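Local coordinates for protein ADP/ATP-dependent NAD(P)H-hydrate dehydratase (Bacillus subtilis, PDB 3RPZ) that probably dehydrates hydrated NADH or NADPH back to the working cofactor, in a reaction coupled to hydrolysis of ADP or ATP, at residues A[146-151]-A[183-188]. Numbering follows the deposited sequence.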
loop_
_atom_site.group_PDB
_atom_site.type_symbol
_atom_site.label_atom_id
_atom_site.label_comp_id
_atom_site.label_asym_id
_atom_site.label_seq_id
_atom_site.Cartn_x
_atom_site.Cartn_y
_atom_site.Cartn_z
ATOM N N PRO A 146 17.384 -31.292 5.280
ATOM C CA PRO A 146 16.240 -31.847 4.570
ATOM C C PRO A 146 15.954 -31.088 3.270
ATOM O O PRO A 146 16.264 -29.882 3.175
ATOM C CB PRO A 146 15.071 -31.668 5.546
ATOM C CG PRO A 146 15.587 -30.661 6.558
ATOM C CD PRO A 146 17.012 -30.751 6.612
ATOM N N VAL A 147 15.377 -31.795 2.312
ATOM C CA VAL A 147 14.848 -31.225 1.098
ATOM C C VAL A 147 13.343 -31.371 1.205
ATOM O O VAL A 147 12.851 -32.493 1.433
ATOM C CB VAL A 147 15.396 -31.897 -0.134
ATOM C CG1 VAL A 147 14.716 -31.407 -1.404
ATOM C CG2 VAL A 147 16.947 -31.734 -0.195
ATOM N N ILE A 148 12.610 -30.282 1.047
ATOM C CA ILE A 148 11.166 -30.255 1.234
ATOM C C ILE A 148 10.512 -29.835 -0.058
ATOM O O ILE A 148 10.707 -28.704 -0.534
ATOM C CB ILE A 148 10.792 -29.277 2.384
ATOM C CG1 ILE A 148 11.442 -29.696 3.718
ATOM C CG2 ILE A 148 9.243 -29.078 2.511
ATOM C CD1 ILE A 148 11.802 -28.470 4.592
ATOM N N LEU A 149 9.777 -30.764 -0.701
ATOM C CA LEU A 149 9.068 -30.505 -1.928
ATOM C C LEU A 149 7.638 -30.186 -1.615
ATOM O O LEU A 149 7.015 -30.889 -0.821
ATOM C CB LEU A 149 9.136 -31.757 -2.825
ATOM C CG LEU A 149 10.534 -32.380 -3.024
ATOM C CD1 LEU A 149 10.406 -33.546 -4.011
ATOM C CD2 LEU A 149 11.549 -31.342 -3.539
ATOM N N THR A 150 7.052 -29.173 -2.264
ATOM C CA THR A 150 5.691 -28.755 -1.965
ATOM C C THR A 150 4.729 -28.779 -3.166
ATOM O O THR A 150 4.113 -27.788 -3.495
ATOM C CB THR A 150 5.671 -27.389 -1.262
ATOM O OG1 THR A 150 6.126 -26.363 -2.176
ATOM C CG2 THR A 150 6.535 -27.348 -0.008
ATOM N N PRO A 151 4.607 -29.921 -3.841
ATOM C CA PRO A 151 3.721 -30.019 -4.977
ATOM C C PRO A 151 2.234 -30.001 -4.642
ATOM O O PRO A 151 1.774 -30.666 -3.715
ATOM C CB PRO A 151 4.082 -31.366 -5.579
ATOM C CG PRO A 151 4.443 -32.195 -4.382
ATOM C CD PRO A 151 5.209 -31.220 -3.517
ATOM N N GLN A 183 13.855 -39.665 -0.962
ATOM C CA GLN A 183 14.434 -39.234 0.306
ATOM C C GLN A 183 14.318 -37.711 0.484
ATOM O O GLN A 183 15.265 -37.043 0.868
ATOM C CB GLN A 183 15.844 -39.787 0.508
ATOM C CG GLN A 183 15.811 -41.281 0.836
ATOM C CD GLN A 183 15.137 -41.531 2.194
ATOM O OE1 GLN A 183 15.713 -41.100 3.210
ATOM N NE2 GLN A 183 13.935 -42.114 2.203
ATOM N N THR A 184 13.120 -37.233 0.218
ATOM C CA THR A 184 12.748 -35.850 0.483
ATOM C C THR A 184 11.471 -35.822 1.291
ATOM O O THR A 184 10.678 -36.781 1.307
ATOM C CB THR A 184 12.478 -35.080 -0.813
ATOM O OG1 THR A 184 11.353 -35.633 -1.490
ATOM C CG2 THR A 184 13.631 -35.110 -1.743
ATOM N N VAL A 185 11.229 -34.712 1.982
ATOM C CA VAL A 185 9.914 -34.427 2.530
ATOM C C VAL A 185 9.005 -34.135 1.332
ATOM O O VAL A 185 9.433 -33.424 0.397
ATOM C CB VAL A 185 9.929 -33.238 3.503
ATOM C CG1 VAL A 185 8.523 -33.002 4.119
ATOM C CG2 VAL A 185 10.985 -33.477 4.603
ATOM N N ILE A 186 7.748 -34.582 1.363
ATOM C CA ILE A 186 6.758 -34.176 0.360
ATOM C C ILE A 186 5.548 -33.652 1.070
ATOM O O ILE A 186 4.912 -34.392 1.839
ATOM C CB ILE A 186 6.366 -35.307 -0.622
ATOM C CG1 ILE A 186 7.587 -35.783 -1.379
ATOM C CG2 ILE A 186 5.309 -34.777 -1.644
ATOM C CD1 ILE A 186 7.334 -36.873 -2.382
ATOM N N VAL A 187 5.212 -32.385 0.817
ATOM C CA VAL A 187 3.998 -31.733 1.249
ATOM C C VAL A 187 3.090 -31.772 0.036
ATOM O O VAL A 187 3.228 -30.968 -0.868
ATOM C CB VAL A 187 4.228 -30.295 1.722
ATOM C CG1 VAL A 187 2.918 -29.659 2.138
ATOM C CG2 VAL A 187 5.252 -30.256 2.853
ATOM N N LEU A 188 2.223 -32.784 -0.021
ATOM C CA LEU A 188 1.312 -32.969 -1.141
ATOM C C LEU A 188 0.039 -32.203 -0.826
ATOM O O LEU A 188 -0.799 -32.639 0.011
ATOM C CB LEU A 188 1.015 -34.442 -1.402
ATOM C CG LEU A 188 -0.044 -34.723 -2.456
ATOM C CD1 LEU A 188 0.416 -34.181 -3.826
ATOM C CD2 LEU A 188 -0.374 -36.216 -2.565
HETATM O O HOH W 1 15.594 -34.825 2.641
#
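Ile148 and Val185 run alongside each other on one face of the sheet, with CG1 of Ile148 3.9 Å from CB of Val185. With chi1 at -60° the CG2 branch of Ile148 points opposite the backbone N, which brings it 4.2 Å from CG2 of Val187. Helix 235-256 packs on this face, touching Ile148 and Val187 through Val239. On the other face, Pro151 meets Ile186 roughly perpendicular; CG of the proline ring is 3.9 Å from the CG2 methyl of Ile186. Helices 153-160 and 171-182 cover this side.

Leu149 lies crosswise to Thr184, with CD1 of Leu149 3.4 Å from Thr184 OG1. That hydroxyl makes a weak hydrogen bond to the carbonyl oxygen of Val185, the next residue. The carbonyl of Val185 also accepts the amide of Leu149 in a nearly straight bond, 174° at the hydrogen. Two further backbone bonds follow the parallel pattern: Val185 N to Val147 O at 2.8 Å and Val187 N to Leu149 O at 2.9 Å. At the Val147 end, a water accepts from Val147 N and donates to Gln183 O. Gln183 closes the preceding helix in a Schellman motif.

The mainly helical connection makes a beta-alpha-beta crossover in the central sheet of this ribokinase-like domain. The Thr150 side chain lies about 6 Å from the bound magnesium ion and about 7 Å from the adenosine monophosphate. Its carbonyl accepts Lys189, a residue of the nucleotide pocket. The backbone bonds set the register of the strands as far as Leu149. Beyond it Pro151 has no amide hydrogen, and Val187 O meets a CA-H...O contact from Thr150 and CD of Pro151, at 3.3 Å, in place of an N-H.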